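Local coordinates for protein adenosyl-chloride synthase (Thermotoga maritima, PDB 2ZBV) that binds adenosine and probably cleaves S-adenosyl-L-methionine, as a member of the SAM hydrolase and SAM-dependent halogenase family, at residues G104-L116 against L143-Y155. Sequence-based numbering, arbitrary orientation.
Sequences GVAEIREIENREL and LPLERVGDRLLSY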
loop_
_atom_site.group_PDB
_atom_site.type_symbol
_atom_site.label_atom_id
_atom_site.label_comp_id
_atom_site.label_asym_id
_atom_site.label_seq_id
_atom_site.Cartn_x
_atom_site.Cartn_y
_atom_site.Cartn_z
ATOM N N GLY A 104 24.157 5.641 -18.227
ATOM C CA GLY A 104 25.596 5.469 -18.302
ATOM C C GLY A 104 26.123 5.203 -16.899
ATOM O O GLY A 104 25.636 5.778 -15.926
ATOM N N VAL A 105 27.125 4.338 -16.792
ATOM C CA VAL A 105 27.695 3.979 -15.499
ATOM C C VAL A 105 28.927 4.808 -15.158
ATOM O O VAL A 105 29.907 4.818 -15.901
ATOM C CB VAL A 105 28.089 2.487 -15.473
ATOM C CG1 VAL A 105 28.623 2.114 -14.098
ATOM C CG2 VAL A 105 26.883 1.629 -15.840
ATOM N N ALA A 106 28.877 5.494 -14.021
ATOM C CA ALA A 106 29.995 6.316 -13.588
ATOM C C ALA A 106 30.940 5.521 -12.688
ATOM O O ALA A 106 32.161 5.639 -12.792
ATOM C CB ALA A 106 29.478 7.547 -12.848
ATOM N N GLU A 107 30.372 4.694 -11.818
ATOM C CA GLU A 107 31.178 3.913 -10.887
ATOM C C GLU A 107 30.355 2.819 -10.221
ATOM O O GLU A 107 29.173 3.018 -9.939
ATOM C CB GLU A 107 31.732 4.846 -9.814
ATOM C CG GLU A 107 32.602 4.204 -8.761
ATOM C CD GLU A 107 33.066 5.218 -7.728
ATOM O OE1 GLU A 107 33.532 6.305 -8.134
ATOM O OE2 GLU A 107 32.970 4.937 -6.516
ATOM N N ILE A 108 30.991 1.674 -9.970
ATOM C CA ILE A 108 30.340 0.546 -9.309
ATOM C C ILE A 108 31.213 0.064 -8.144
ATOM O O ILE A 108 32.418 -0.141 -8.303
ATOM C CB ILE A 108 30.145 -0.650 -10.254
ATOM C CG1 ILE A 108 29.497 -0.204 -11.562
ATOM C CG2 ILE A 108 29.264 -1.692 -9.579
ATOM C CD1 ILE A 108 29.441 -1.314 -12.604
ATOM N N ARG A 109 30.591 -0.117 -6.985
ATOM C CA ARG A 109 31.284 -0.574 -5.781
ATOM C C ARG A 109 30.645 -1.856 -5.262
ATOM O O ARG A 109 29.430 -2.044 -5.373
ATOM C CB ARG A 109 31.161 0.470 -4.669
ATOM C CG ARG A 109 31.777 1.810 -4.971
ATOM C CD ARG A 109 33.241 1.783 -4.642
ATOM N NE ARG A 109 33.922 2.967 -5.137
ATOM C CZ ARG A 109 35.217 3.201 -4.963
ATOM N NH1 ARG A 109 35.959 2.328 -4.297
ATOM N NH2 ARG A 109 35.769 4.290 -5.474
ATOM N N GLU A 110 31.457 -2.745 -4.703
ATOM C CA GLU A 110 30.902 -3.944 -4.113
ATOM C C GLU A 110 30.744 -3.583 -2.643
ATOM O O GLU A 110 31.587 -2.885 -2.073
ATOM C CB GLU A 110 31.839 -5.141 -4.271
ATOM C CG GLU A 110 31.395 -6.349 -3.444
ATOM C CD GLU A 110 32.053 -7.642 -3.881
ATOM O OE1 GLU A 110 33.136 -7.579 -4.504
ATOM O OE2 GLU A 110 31.489 -8.722 -3.589
ATOM N N ILE A 111 29.648 -4.013 -2.038
ATOM C CA ILE A 111 29.408 -3.727 -0.639
ATOM C C ILE A 111 30.267 -4.690 0.182
ATOM O O ILE A 111 29.959 -5.876 0.287
ATOM C CB ILE A 111 27.906 -3.905 -0.296
ATOM C CG1 ILE A 111 27.071 -2.919 -1.132
ATOM C CG2 ILE A 111 27.671 -3.688 1.193
ATOM C CD1 ILE A 111 25.567 -3.033 -0.937
ATOM N N GLU A 112 31.356 -4.174 0.746
ATOM C CA GLU A 112 32.269 -4.993 1.536
ATOM C C GLU A 112 32.451 -4.465 2.951
ATOM O O GLU A 112 32.862 -5.202 3.843
ATOM C CB GLU A 112 33.633 -5.055 0.851
ATOM C CG GLU A 112 33.593 -5.545 -0.583
ATOM C CD GLU A 112 34.955 -5.480 -1.247
ATOM O OE1 GLU A 112 35.537 -4.377 -1.302
ATOM O OE2 GLU A 112 35.445 -6.529 -1.716
ATOM N N ASN A 113 32.147 -3.187 3.155
ATOM C CA ASN A 113 32.297 -2.573 4.468
ATOM C C ASN A 113 31.254 -3.091 5.441
ATOM O O ASN A 113 30.161 -2.536 5.544
ATOM C CB ASN A 113 32.173 -1.054 4.366
ATOM C CG ASN A 113 32.642 -0.352 5.620
ATOM O OD1 ASN A 113 32.657 -0.940 6.704
ATOM N ND2 ASN A 113 33.016 0.914 5.485
ATOM N N ARG A 114 31.607 -4.141 6.175
ATOM C CA ARG A 114 30.694 -4.751 7.132
ATOM C C ARG A 114 30.228 -3.800 8.229
ATOM O O ARG A 114 29.245 -4.076 8.916
ATOM C CB ARG A 114 31.346 -5.984 7.764
ATOM C CG ARG A 114 31.791 -7.030 6.755
ATOM C CD ARG A 114 32.311 -8.284 7.449
ATOM N NE ARG A 114 31.231 -9.105 7.989
ATOM C CZ ARG A 114 30.402 -9.831 7.245
ATOM N NH1 ARG A 114 30.527 -9.840 5.924
ATOM N NH2 ARG A 114 29.446 -10.549 7.819
ATOM N N GLU A 115 30.925 -2.682 8.395
ATOM C CA GLU A 115 30.555 -1.715 9.427
ATOM C C GLU A 115 29.272 -0.952 9.088
ATOM O O GLU A 115 28.693 -0.276 9.942
ATOM C CB GLU A 115 31.707 -0.729 9.650
ATOM C CG GLU A 115 32.976 -1.396 10.161
ATOM C CD GLU A 115 32.733 -2.181 11.438
ATOM O OE1 GLU A 115 32.342 -1.561 12.450
ATOM O OE2 GLU A 115 32.924 -3.420 11.429
ATOM N N LEU A 116 28.829 -1.072 7.843
ATOM C CA LEU A 116 27.620 -0.395 7.391
ATOM C C LEU A 116 26.371 -1.260 7.589
ATOM O O LEU A 116 25.241 -0.771 7.471
ATOM C CB LEU A 116 27.762 -0.032 5.912
ATOM C CG LEU A 116 28.994 0.814 5.562
ATOM C CD1 LEU A 116 29.085 0.992 4.049
ATOM C CD2 LEU A 116 28.905 2.167 6.265
ATOM N N LEU A 143 27.446 9.456 3.579
ATOM C CA LEU A 143 28.582 8.536 3.520
ATOM C C LEU A 143 29.165 8.508 2.113
ATOM O O LEU A 143 28.438 8.306 1.142
ATOM C CB LEU A 143 28.158 7.112 3.895
ATOM C CG LEU A 143 29.297 6.086 3.805
ATOM C CD1 LEU A 143 30.073 6.103 5.111
ATOM C CD2 LEU A 143 28.752 4.690 3.532
ATOM N N PRO A 144 30.490 8.706 1.984
ATOM C CA PRO A 144 31.159 8.696 0.677
ATOM C C PRO A 144 31.036 7.309 0.058
ATOM O O PRO A 144 31.154 6.305 0.760
ATOM C CB PRO A 144 32.614 9.035 1.021
ATOM C CG PRO A 144 32.501 9.811 2.317
ATOM C CD PRO A 144 31.440 9.044 3.060
ATOM N N LEU A 145 30.818 7.261 -1.253
ATOM C CA LEU A 145 30.657 6.001 -1.969
ATOM C C LEU A 145 31.833 5.034 -1.808
ATOM O O LEU A 145 31.638 3.830 -1.642
ATOM C CB LEU A 145 30.426 6.283 -3.453
ATOM C CG LEU A 145 30.130 5.064 -4.328
ATOM C CD1 LEU A 145 28.910 4.326 -3.781
ATOM C CD2 LEU A 145 29.891 5.509 -5.764
ATOM N N GLU A 146 33.051 5.569 -1.860
ATOM C CA GLU A 146 34.268 4.769 -1.731
ATOM C C GLU A 146 34.319 3.964 -0.437
ATOM O O GLU A 146 35.059 2.987 -0.337
ATOM C CB GLU A 146 35.490 5.683 -1.785
ATOM C CG GLU A 146 35.439 6.770 -0.729
ATOM C CD GLU A 146 36.642 7.675 -0.767
ATOM O OE1 GLU A 146 37.027 8.099 -1.878
ATOM O OE2 GLU A 146 37.194 7.969 0.315
ATOM N N ARG A 147 33.541 4.383 0.553
ATOM C CA ARG A 147 33.510 3.708 1.842
ATOM C C ARG A 147 32.686 2.416 1.822
ATOM O O ARG A 147 32.723 1.637 2.775
ATOM C CB ARG A 147 32.952 4.650 2.907
ATOM C CG ARG A 147 33.703 5.968 3.034
ATOM C CD ARG A 147 35.117 5.767 3.543
ATOM N NE ARG A 147 35.136 5.017 4.794
ATOM C CZ ARG A 147 35.696 3.820 4.926
ATOM N NH1 ARG A 147 36.284 3.249 3.883
ATOM N NH2 ARG A 147 35.666 3.187 6.091
ATOM N N VAL A 148 31.939 2.190 0.745
ATOM C CA VAL A 148 31.128 0.979 0.644
ATOM C C VAL A 148 32.010 -0.236 0.355
ATOM O O VAL A 148 31.734 -1.331 0.834
ATOM C CB VAL A 148 30.058 1.107 -0.473
ATOM C CG1 VAL A 148 29.321 -0.217 -0.653
ATOM C CG2 VAL A 148 29.071 2.215 -0.119
ATOM N N GLY A 149 33.070 -0.030 -0.425
ATOM C CA GLY A 149 33.975 -1.116 -0.765
ATOM C C GLY A 149 34.789 -0.825 -2.013
ATOM O O GLY A 149 34.849 0.318 -2.468
ATOM N N ASP A 150 35.413 -1.857 -2.576
ATOM C CA ASP A 150 36.235 -1.688 -3.772
ATOM C C ASP A 150 35.393 -1.571 -5.037
ATOM O O ASP A 150 34.249 -2.038 -5.081
ATOM C CB ASP A 150 37.190 -2.872 -3.937
ATOM C CG ASP A 150 37.892 -3.245 -2.647
ATOM O OD1 ASP A 150 38.312 -2.326 -1.908
ATOM O OD2 ASP A 150 38.030 -4.461 -2.375
ATOM N N ARG A 151 35.971 -0.957 -6.065
ATOM C CA ARG A 151 35.292 -0.797 -7.347
ATOM C C ARG A 151 35.209 -2.121 -8.095
ATOM O O ARG A 151 35.988 -3.039 -7.849
ATOM C CB ARG A 151 36.040 0.187 -8.253
ATOM C CG ARG A 151 36.057 1.630 -7.805
ATOM C CD ARG A 151 36.465 2.513 -8.976
ATOM N NE ARG A 151 36.591 3.918 -8.605
ATOM C CZ ARG A 151 37.663 4.445 -8.021
ATOM N NH1 ARG A 151 38.714 3.682 -7.741
ATOM N NH2 ARG A 151 37.686 5.738 -7.719
ATOM N N LEU A 152 34.256 -2.200 -9.015
ATOM C CA LEU A 152 34.068 -3.371 -9.856
ATOM C C LEU A 152 34.128 -2.803 -11.264
ATOM O O LEU A 152 33.805 -1.636 -11.473
ATOM C CB LEU A 152 32.701 -4.010 -9.597
ATOM C CG LEU A 152 32.519 -4.692 -8.239
ATOM C CD1 LEU A 152 31.043 -4.948 -7.979
ATOM C CD2 LEU A 152 33.314 -5.997 -8.224
ATOM N N LEU A 153 34.541 -3.607 -12.233
ATOM C CA LEU A 153 34.640 -3.108 -13.597
ATOM C C LEU A 153 33.479 -3.576 -14.459
ATOM O O LEU A 153 33.283 -3.089 -15.576
ATOM C CB LEU A 153 35.971 -3.545 -14.216
ATOM C CG LEU A 153 37.212 -3.177 -13.393
ATOM C CD1 LEU A 153 38.459 -3.639 -14.130
ATOM C CD2 LEU A 153 37.257 -1.663 -13.148
ATOM N N SER A 154 32.705 -4.522 -13.938
ATOM C CA SER A 154 31.565 -5.039 -14.671
ATOM C C SER A 154 30.397 -5.325 -13.738
ATOM O O SER A 154 30.531 -5.286 -12.511
ATOM C CB SER A 154 31.943 -6.314 -15.426
ATOM O OG SER A 154 32.291 -7.351 -14.525
ATOM N N TYR A 155 29.252 -5.613 -14.340
ATOM C CA TYR A 155 28.039 -5.911 -13.600
ATOM C C TYR A 155 27.203 -6.826 -14.483
ATOM O O TYR A 155 27.347 -6.803 -15.702
ATOM C CB TYR A 155 27.298 -4.604 -13.300
ATOM C CG TYR A 155 26.845 -3.856 -14.535
ATOM C CD1 TYR A 155 25.589 -4.087 -15.082
ATOM C CD2 TYR A 155 27.677 -2.929 -15.166
ATOM C CE1 TYR A 155 25.161 -3.419 -16.222
ATOM C CE2 TYR A 155 27.257 -2.250 -16.317
ATOM C CZ TYR A 155 25.994 -2.505 -16.835
ATOM O OH TYR A 155 25.542 -1.854 -17.959
HETATM O O HOH W 1 33.592 1.154 -11.097
HETATM O O HOH W 2 34.183 2.412 8.125
#
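Val148 presses its CG1 methyl against the side chain of Ile111, 3.5 Å from CG1 of that residue; with CG1 anti to the backbone N (chi1 174°), this branch also reaches the Ile111 CA. Val79 of strand 77-82 touches both side chains, and helix 127-140 covers Ile111 through Ile131 and Val135. Nearby, Leu143 CD2 touches both methyls of Leu116, 3.7 Å from Leu116 CD2. Back on strand 105-110, Ile108 crosses Leu152 and Tyr155 at about right angles: its CG2 meets Leu152 CD1, while its CD1 lies 3.5 Å from Tyr155 CD2.

The loop after helix 127-140, which carries Val148, Leu152 and Tyr155, passes along strand 105-110, one of the two edge strands of the mixed sheet within this chain. It runs antiparallel to the strand and makes a single bridge, the non-hydrogen-bonded pair Arg109-Arg151, flanked by Leu152 N to Ile108 O and Glu110 N to Asp150 O. Water 1 continues the pairing, linking Ile108 N to Leu152 O. Beyond the bridge, Val148 O accepts from both Glu112 N and Asn113 N, and Asn113 ND2 donates in its own amide plane to Arg147 O (2.8 Å).

On the polar side, a bend at chi2 (-85°) turns the Arg109 chain, whose CB points away, back to the loop and brings its guanidinium between Arg151 CG and Glu146 CA, one over each face. NH1 donates to Gly149 O (2.9 Å), and NE lies 2.6 Å from Glu107 OE2 in a salt bridge. Arg109 NH2 lies over one face of the Arg151 guanidinium, the planes 42° apart; the Glu107 carboxylate, which also makes a long salt bridge to Arg151, probably offsets the like charges. Farther out, Asp150 N donates to Glu112 OE1 (2.8 Å), and the same oxygen lies 2.7 Å from Asp150 OD2, so short an approach that one of the two carboxyl groups is probably protonated.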